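Local coordinates for Gp26 (Listeria phage P40, PDB 4JZ5), which probably hydrolyses the glycan strands of Listeria peptidoglycan, as the glycoside hydrolase family 25 catalytic domain of a phage endolysin, at residues 148-153 against 170-175; 189-194 against 210-215. One frame throughout, in Å; residues are numbered along the deposited sequence.

Interaction 1: 148-153 against 170-175; sequences GLYAGD and WVARYG
Y150 drives the edge of its ring onto the indole face of W170, its CD2 atom lying 3.5 Å from W170 CD2 with the two planes turned 68° apart, an edge-to-face (T-shaped) pair. Both side chains leave neighbouring parallel strands on the same face of the sheet, each with CG anti to its backbone N (chi1 165° for Y150), which lays the phenol along the sheet above A172. The small A172 leaves space for it: its CB lies 3.6 Å from Y150 OH. Below the rings, W170 N bonds to L149 O, A151 N to W170 O and A172 N to A151 O, the regular pattern of parallel strands. Beyond the strand end, D153 N, in the first turn of a helix, donates to A172 O at 2.9 Å. D153 OD2 accepts from S186 N; a bent salt bridge to R173 NH1 (3.0 Å) is doubtful, since D153 has two conformers. The polar ends of the aromatics are tied to the next strands, Y150 OH and Y174 OH to Q193 and W170 NE1 to N210. The buried rings of Y150 and W170 can thus pack as apolar surfaces while their few polar atoms remain hydrogen-bonded.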
ATOM      1  N   GLY A 148       2.933  -2.462  -7.157  1.00  4.31           N
ATOM      2  CA  GLY A 148       2.090  -3.604  -6.891  1.00  5.25           C
ATOM      3  C   GLY A 148       0.612  -3.251  -6.844  1.00  4.07           C
ATOM      4  O   GLY A 148       0.216  -2.119  -7.122  1.00  4.61           O
ATOM      5  N   LEU A 149      -0.194  -4.255  -6.490  1.00  4.32           N
ATOM      6  CA  LEU A 149      -1.642  -4.176  -6.550  1.00  4.62           C
ATOM      7  C   LEU A 149      -2.205  -4.741  -5.258  1.00  4.11           C
ATOM      8  O   LEU A 149      -1.794  -5.805  -4.816  1.00  4.58           O
ATOM      9  CB  LEU A 149      -2.155  -4.977  -7.739  1.00  4.73           C
ATOM     10  CG  LEU A 149      -3.665  -5.016  -7.944  1.00  5.00           C
ATOM     11  CD1 LEU A 149      -4.251  -3.644  -8.202  1.00  5.73           C
ATOM     12  CD2 LEU A 149      -3.986  -5.960  -9.095  1.00  7.09           C
ATOM     13  N   TYR A 150      -3.161  -4.005  -4.680  1.00  4.76           N
ATOM     14  CA  TYR A 150      -3.841  -4.391  -3.447  1.00  4.16           C
ATOM     15  C   TYR A 150      -5.340  -4.479  -3.663  1.00  4.29           C
ATOM     16  O   TYR A 150      -5.947  -3.582  -4.240  1.00  5.02           O
ATOM     17  CB  TYR A 150      -3.567  -3.364  -2.338  1.00  4.29           C
ATOM     18  CG  TYR A 150      -4.483  -3.466  -1.136  1.00  4.56           C
ATOM     19  CD1 TYR A 150      -5.733  -2.839  -1.128  1.00  5.25           C
ATOM     20  CD2 TYR A 150      -4.095  -4.175  -0.006  1.00  5.03           C
ATOM     21  CE1 TYR A 150      -6.565  -2.921  -0.043  1.00  5.65           C
ATOM     22  CE2 TYR A 150      -4.930  -4.270   1.089  1.00  5.03           C
ATOM     23  CZ  TYR A 150      -6.164  -3.631   1.070  1.00  5.12           C
ATOM     24  OH  TYR A 150      -7.028  -3.685   2.136  1.00  7.02           O
ATOM     25  N   ALA A 151      -5.931  -5.540  -3.107  1.00  4.93           N
ATOM     26  CA  ALA A 151      -7.374  -5.636  -2.922  1.00  5.62           C
ATOM     27  C   ALA A 151      -7.645  -6.757  -1.924  1.00  5.28           C
ATOM     28  O   ALA A 151      -6.761  -7.566  -1.595  1.00  5.48           O
ATOM     29  CB  ALA A 151      -8.087  -5.908  -4.236  1.00  6.80           C
ATOM     30  N   GLY A 152      -8.864  -6.808  -1.400  1.00  6.26           N
ATOM     31  CA  GLY A 152      -9.296  -7.961  -0.643  1.00  6.84           C
ATOM     32  C   GLY A 152      -9.418  -9.197  -1.525  1.00  6.62           C
ATOM     33  O   GLY A 152      -9.656  -9.103  -2.731  1.00  6.53           O
ATOM     34  N   ASP A 153      -9.238 -10.341  -0.879  0.51  7.59           N
ATOM     35  CA  ASP A 153      -9.344 -11.671  -1.464  0.51  7.54           C
ATOM     36  C   ASP A 153     -10.511 -11.806  -2.455  0.51  9.71           C
ATOM     37  O   ASP A 153     -10.310 -12.066  -3.637  0.51  8.93           O
ATOM     38  CB  ASP A 153      -9.487 -12.656  -0.297  0.51  8.35           C
ATOM     39  CG  ASP A 153      -9.378 -14.110  -0.711  0.51 12.14           C
ATOM     40  OD1 ASP A 153      -9.224 -14.422  -1.910  0.51 13.03           O
ATOM     41  OD2 ASP A 153      -9.456 -14.962   0.197  0.51 16.18           O
ATOM     42  N   TRP A 170      -0.614  -7.839  -3.050  1.00  4.34           N
ATOM     43  CA  TRP A 170      -0.925  -7.427  -1.690  1.00  4.55           C
ATOM     44  C   TRP A 170      -2.409  -7.725  -1.478  1.00  4.18           C
ATOM     45  O   TRP A 170      -3.281  -7.059  -2.045  1.00  5.17           O
ATOM     46  CB  TRP A 170      -0.582  -5.949  -1.536  1.00  4.48           C
ATOM     47  CG  TRP A 170      -0.734  -5.399  -0.157  1.00  4.50           C
ATOM     48  CD1 TRP A 170      -0.985  -6.083   0.999  1.00  4.38           C
ATOM     49  CD2 TRP A 170      -0.644  -4.023   0.202  1.00  4.13           C
ATOM     50  NE1 TRP A 170      -1.044  -5.213   2.048  1.00  4.80           N
ATOM     51  CE2 TRP A 170      -0.846  -3.938   1.588  1.00  4.34           C
ATOM     52  CE3 TRP A 170      -0.421  -2.845  -0.520  1.00  4.82           C
ATOM     53  CZ2 TRP A 170      -0.841  -2.727   2.264  1.00  5.18           C
ATOM     54  CZ3 TRP A 170      -0.406  -1.646   0.154  1.00  5.22           C
ATOM     55  CH2 TRP A 170      -0.628  -1.591   1.530  1.00  6.01           C
ATOM     56  N   VAL A 171      -2.689  -8.772  -0.710  1.00  5.03           N
ATOM     57  CA  VAL A 171      -4.040  -9.309  -0.599  1.00  4.88           C
ATOM     58  C   VAL A 171      -4.530  -9.243   0.840  1.00  4.87           C
ATOM     59  O   VAL A 171      -3.827  -9.664   1.761  1.00  5.40           O
ATOM     60  CB  VAL A 171      -4.102 -10.767  -1.089  1.00  5.88           C
ATOM     61  CG1 VAL A 171      -5.542 -11.258  -1.113  1.00  6.76           C
ATOM     62  CG2 VAL A 171      -3.475 -10.900  -2.477  1.00  7.12           C
ATOM     63  N   ALA A 172      -5.736  -8.710   1.021  1.00  5.19           N
ATOM     64  CA  ALA A 172      -6.340  -8.614   2.344  1.00  5.12           C
ATOM     65  C   ALA A 172      -7.296  -9.757   2.623  1.00  5.76           C
ATOM     66  O   ALA A 172      -8.129 -10.115   1.785  1.00  6.15           O
ATOM     67  CB  ALA A 172      -7.063  -7.294   2.494  1.00  5.99           C
ATOM     68  N   ARG A 173      -7.183 -10.299   3.829  1.00  5.76           N
ATOM     69  CA  ARG A 173      -8.156 -11.258   4.351  1.00  6.58           C
ATOM     70  C   ARG A 173      -8.026 -11.242   5.858  1.00  6.23           C
ATOM     71  O   ARG A 173      -6.957 -11.561   6.378  1.00  6.21           O
ATOM     72  CB  ARG A 173      -7.913 -12.665   3.817  1.00  7.37           C
ATOM     73  CG  ARG A 173      -8.960 -13.691   4.280  1.00  9.95           C
ATOM     74  CD  ARG A 173     -10.350 -13.350   3.759  1.00 11.90           C
ATOM     75  NE  ARG A 173     -11.362 -14.297   4.224  1.00 14.53           N
ATOM     76  CZ  ARG A 173     -11.630 -15.472   3.656  1.00 16.61           C
ATOM     77  NH1 ARG A 173     -10.974 -15.883   2.582  1.00 15.97           N
ATOM     78  NH2 ARG A 173     -12.567 -16.252   4.174  1.00 18.76           N
ATOM     79  N   TYR A 174      -9.090 -10.861   6.557  1.00  6.65           N
ATOM     80  CA  TYR A 174      -8.993 -10.555   7.984  1.00  7.03           C
ATOM     81  C   TYR A 174      -9.522 -11.636   8.916  1.00  7.54           C
ATOM     82  O   TYR A 174      -9.175 -11.627  10.095  1.00  7.42           O
ATOM     83  CB  TYR A 174      -9.752  -9.276   8.315  1.00  7.40           C
ATOM     84  CG  TYR A 174      -9.323  -8.031   7.583  1.00  6.65           C
ATOM     85  CD1 TYR A 174      -8.064  -7.912   7.002  1.00  6.08           C
ATOM     86  CD2 TYR A 174     -10.187  -6.951   7.480  1.00  7.42           C
ATOM     87  CE1 TYR A 174      -7.694  -6.754   6.349  1.00  5.98           C
ATOM     88  CE2 TYR A 174      -9.813  -5.798   6.838  1.00  8.09           C
ATOM     89  CZ  TYR A 174      -8.575  -5.706   6.263  1.00  5.99           C
ATOM     90  OH  TYR A 174      -8.251  -4.524   5.627  1.00  7.25           O
ATOM     91  N   GLY A 175     -10.368 -12.539   8.437  1.00  7.97           N
ATOM     92  CA  GLY A 175     -10.963 -13.507   9.340  1.00  9.67           C
ATOM     93  C   GLY A 175     -11.728 -12.825  10.462  1.00  9.57           C
ATOM     94  O   GLY A 175     -12.546 -11.946  10.205  1.00 10.20           O
TER

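Interaction 2: 189-194 against 210-215; sequences YDLWQY and NTCSSD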
ATOM      1  N   TYR A 189      -0.532 -14.943  -2.239  1.00  8.48           N
ATOM      2  CA  TYR A 189      -0.194 -13.568  -1.917  1.00  7.73           C
ATOM      3  C   TYR A 189       1.306 -13.422  -1.754  1.00  6.25           C
ATOM      4  O   TYR A 189       2.015 -14.385  -1.462  1.00  7.41           O
ATOM      5  CB  TYR A 189      -0.886 -13.127  -0.622  1.00  9.26           C
ATOM      6  CG  TYR A 189      -0.365 -13.830   0.624  1.00  8.87           C
ATOM      7  CD1 TYR A 189       0.769 -13.380   1.281  1.00  9.42           C
ATOM      8  CD2 TYR A 189      -1.010 -14.945   1.138  1.00 12.09           C
ATOM      9  CE1 TYR A 189       1.257 -14.016   2.398  1.00 11.36           C
ATOM     10  CE2 TYR A 189      -0.525 -15.595   2.261  1.00 12.11           C
ATOM     11  CZ  TYR A 189       0.597 -15.116   2.893  1.00 12.10           C
ATOM     12  OH  TYR A 189       1.086 -15.758   4.009  1.00 16.02           O
ATOM     13  N   ASP A 190       1.782 -12.194  -1.933  1.00  5.43           N
ATOM     14  CA  ASP A 190       3.135 -11.819  -1.544  1.00  6.06           C
ATOM     15  C   ASP A 190       3.123 -11.116  -0.176  1.00  5.91           C
ATOM     16  O   ASP A 190       3.924 -11.447   0.708  1.00  6.35           O
ATOM     17  CB  ASP A 190       3.769 -10.913  -2.598  1.00  6.22           C
ATOM     18  CG  ASP A 190       3.937 -11.594  -3.938  1.00  7.04           C
ATOM     19  OD1 ASP A 190       4.287 -12.788  -3.947  1.00  8.95           O
ATOM     20  OD2 ASP A 190       3.684 -10.933  -4.965  1.00  8.18           O
ATOM     21  N   LEU A 191       2.228 -10.152  -0.025  1.00  5.49           N
ATOM     22  CA  LEU A 191       2.023  -9.457   1.244  1.00  4.87           C
ATOM     23  C   LEU A 191       0.564  -9.675   1.652  1.00  4.31           C
ATOM     24  O   LEU A 191      -0.329  -9.468   0.842  1.00  5.14           O
ATOM     25  CB  LEU A 191       2.311  -7.972   1.053  1.00  5.08           C
ATOM     26  CG  LEU A 191       2.257  -7.065   2.286  1.00  4.80           C
ATOM     27  CD1 LEU A 191       3.292  -7.453   3.332  1.00  5.10           C
ATOM     28  CD2 LEU A 191       2.449  -5.605   1.875  1.00  5.74           C
ATOM     29  N   TRP A 192       0.329 -10.125   2.888  1.00  4.90           N
ATOM     30  CA  TRP A 192      -1.009 -10.453   3.390  1.00  5.27           C
ATOM     31  C   TRP A 192      -1.399  -9.440   4.450  1.00  4.26           C
ATOM     32  O   TRP A 192      -0.736  -9.333   5.480  1.00  4.69           O
ATOM     33  CB  TRP A 192      -0.985 -11.858   3.978  1.00  5.53           C
ATOM     34  CG  TRP A 192      -2.167 -12.300   4.799  1.00  5.46           C
ATOM     35  CD1 TRP A 192      -3.466 -11.900   4.720  1.00  5.98           C
ATOM     36  CD2 TRP A 192      -2.107 -13.278   5.826  1.00  6.15           C
ATOM     37  NE1 TRP A 192      -4.226 -12.573   5.667  1.00  6.34           N
ATOM     38  CE2 TRP A 192      -3.407 -13.430   6.353  1.00  6.55           C
ATOM     39  CE3 TRP A 192      -1.070 -14.034   6.365  1.00  7.01           C
ATOM     40  CZ2 TRP A 192      -3.689 -14.309   7.402  1.00  8.23           C
ATOM     41  CZ3 TRP A 192      -1.352 -14.907   7.399  1.00  9.06           C
ATOM     42  CH2 TRP A 192      -2.651 -15.039   7.901  1.00  8.73           C
ATOM     43  N   GLN A 193      -2.448  -8.681   4.168  1.00  4.36           N
ATOM     44  CA  GLN A 193      -3.040  -7.787   5.167  1.00  4.79           C
ATOM     45  C   GLN A 193      -4.033  -8.598   5.984  1.00  4.64           C
ATOM     46  O   GLN A 193      -5.094  -8.968   5.490  1.00  5.20           O
ATOM     47  CB  GLN A 193      -3.707  -6.603   4.507  1.00  4.51           C
ATOM     48  CG  GLN A 193      -4.014  -5.477   5.466  1.00  4.53           C
ATOM     49  CD  GLN A 193      -4.788  -4.403   4.765  1.00  4.80           C
ATOM     50  OE1 GLN A 193      -5.931  -4.614   4.364  1.00  5.41           O
ATOM     51  NE2 GLN A 193      -4.157  -3.264   4.537  1.00  5.86           N
ATOM     52  N   TYR A 194      -3.644  -8.918   7.217  1.00  4.99           N
ATOM     53  CA  TYR A 194      -4.359  -9.921   7.989  1.00  5.19           C
ATOM     54  C   TYR A 194      -5.327  -9.360   9.025  1.00  5.13           C
ATOM     55  O   TYR A 194      -6.141 -10.096   9.578  1.00  6.06           O
ATOM     56  CB  TYR A 194      -3.389 -10.907   8.634  1.00  6.07           C
ATOM     57  CG  TYR A 194      -2.389 -10.332   9.612  1.00  6.02           C
ATOM     58  CD1 TYR A 194      -2.753 -10.052  10.919  1.00  6.44           C
ATOM     59  CD2 TYR A 194      -1.067 -10.115   9.240  1.00  6.00           C
ATOM     60  CE1 TYR A 194      -1.844  -9.559  11.810  1.00  6.21           C
ATOM     61  CE2 TYR A 194      -0.147  -9.628  10.141  1.00  7.37           C
ATOM     62  CZ  TYR A 194      -0.534  -9.363  11.428  1.00  6.60           C
ATOM     63  OH  TYR A 194       0.405  -8.882  12.313  1.00  7.72           O
ATOM     64  N   ASN A 210       0.269  -6.471   8.389  1.00  4.14           N
ATOM     65  CA  ASN A 210       0.580  -7.293   7.237  1.00  4.80           C
ATOM     66  C   ASN A 210       1.770  -8.183   7.557  1.00  4.41           C
ATOM     67  O   ASN A 210       2.615  -7.838   8.385  1.00  5.05           O
ATOM     68  CB  ASN A 210       0.952  -6.448   5.999  1.00  4.05           C
ATOM     69  CG  ASN A 210      -0.057  -5.369   5.668  1.00  4.18           C
ATOM     70  OD1 ASN A 210      -0.926  -5.560   4.840  1.00  4.27           O
ATOM     71  ND2 ASN A 210       0.083  -4.214   6.299  1.00  4.88           N
ATOM     72  N   THR A 211       1.859  -9.312   6.856  1.00  4.94           N
ATOM     73  CA  THR A 211       3.032 -10.158   6.960  1.00  5.60           C
ATOM     74  C   THR A 211       3.408 -10.712   5.586  1.00  5.43           C
ATOM     75  O   THR A 211       2.615 -10.670   4.651  1.00  5.29           O
ATOM     76  CB  THR A 211       2.845 -11.296   8.005  1.00  6.33           C
ATOM     77  OG1 THR A 211       4.108 -11.899   8.283  1.00  6.58           O
ATOM     78  CG2 THR A 211       1.878 -12.356   7.525  1.00  7.09           C
ATOM     79  N   CYS A 212       4.635 -11.210   5.499  1.00  5.63           N
ATOM     80  CA  CYS A 212       5.202 -11.706   4.259  1.00  5.93           C
ATOM     81  C   CYS A 212       6.475 -12.452   4.594  1.00  6.71           C
ATOM     82  O   CYS A 212       6.954 -12.421   5.732  1.00  7.17           O
ATOM     83  CB  CYS A 212       5.506 -10.557   3.288  1.00  6.61           C
ATOM     84  SG  CYS A 212       6.670  -9.307   3.927  1.00  6.48           S
ATOM     85  N   SER A 213       7.022 -13.139   3.600  1.00  6.38           N
ATOM     86  CA  SER A 213       8.309 -13.816   3.746  1.00  6.76           C
ATOM     87  C   SER A 213       9.430 -12.805   3.841  1.00  6.75           C
ATOM     88  O   SER A 213       9.295 -11.652   3.451  1.00  6.86           O
ATOM     89  CB  SER A 213       8.568 -14.717   2.549  1.00  8.23           C
ATOM     90  OG  SER A 213       8.799 -13.913   1.408  1.00  8.29           O
ATOM     91  N   SER A 214      10.576 -13.256   4.320  1.00  8.21           N
ATOM     92  CA  SER A 214      11.748 -12.402   4.314  1.00  8.95           C
ATOM     93  C   SER A 214      12.140 -11.961   2.892  1.00  8.31           C
ATOM     94  O   SER A 214      12.572 -10.819   2.705  1.00  8.85           O
ATOM     95  CB  SER A 214      12.889 -13.088   5.055  1.00 11.41           C
ATOM     96  OG  SER A 214      12.536 -13.164   6.433  1.00 18.07           O
ATOM     97  N   ASP A 215      11.973 -12.835   1.906  0.56  8.35           N
ATOM     98  CA  ASP A 215      12.281 -12.462   0.529  0.56  8.73           C
ATOM     99  C   ASP A 215      11.396 -11.308   0.053  0.56  7.63           C
ATOM    100  O   ASP A 215      11.876 -10.390  -0.621  0.56  7.80           O
ATOM    101  CB  ASP A 215      12.131 -13.653  -0.415  0.56 10.20           C
ATOM    102  CG  ASP A 215      12.530 -13.312  -1.831  0.56 14.80           C
ATOM    103  OD1 ASP A 215      13.661 -12.814  -2.018  0.56 19.21           O
ATOM    104  OD2 ASP A 215      11.713 -13.524  -2.749  0.56 27.02           O
TER
HETATM  105  O   HOH W   1       5.283 -13.680   1.360  1.00  9.77           O
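W192 and T211 are joined backbone to backbone by two hydrogen bonds: W192 N reaches T211 O at 2.9 Å, almost straight (174° at the hydrogen), and T211 N returns to W192 O at 2.9 Å. They form a hydrogen-bonded pair of antiparallel strands. Farther along, a water bridges the two segments, donating to D190 O at 2.7 Å and accepting from S213 N at 2.9 Å; S213, a serine suited to an N-cap, turns its hydroxyl to I216 N at the start of the following helix.

In the adjoining non-hydrogen-bonded pair, Q193 and N210 run side by side on the same face of the sheet, their amide planes 43° apart. N210 OD1 lies close against Q193 CB, at 3.0 Å, while N210 ND2 donates to V25 O and D27 OD1. Q193, extended beyond CG, projects its amide farther from the sheet than that of N210, and its NE2 also donates to D27 OD1.

The other face belongs to W192 and T211, which lie alongside each other with T211 CG2 3.6 Å from W192 CE3. T211 has OG1 anti to its backbone N (chi1 -167°), directing the hydroxyl to V23 O and leaving the methyl for the indole. Y194 lays its CB over one face of that indole, while its CE2 comes within 3.5 Å of N210 C. On the amide-bearing face, L191 CD1 packs against C212 CB at 3.8 Å. Backbone bonds hold the two strands together; a short and a long side-chain amide suit the buried face because each can donate and accept at once, tying the pair to its surroundings and probably helping to fix the rotation of W170, Y150 and Y174.

Overall arrangement
Reading from the N terminus, interaction 1 comes first: strand 147-152 runs into helix 153-158, and the chain returns in parallel along strand 169-172, closing a beta-alpha-beta unit. Interaction 2 opens afterwards, at 189-194, and closes when strand 206-211 returns antiparallel through a mostly stranded loop. The two are therefore in series, neither nesting nor crossing. They share one sheet, since strands 169-172 and 191-195 are parallel neighbours, and they meet through the side chain of Q193. Because strand 206-211 also pairs with strand 25-28, interaction 2 helps link the end of the domain to its beginning, as in the irregular beta/alpha barrel known for family 25.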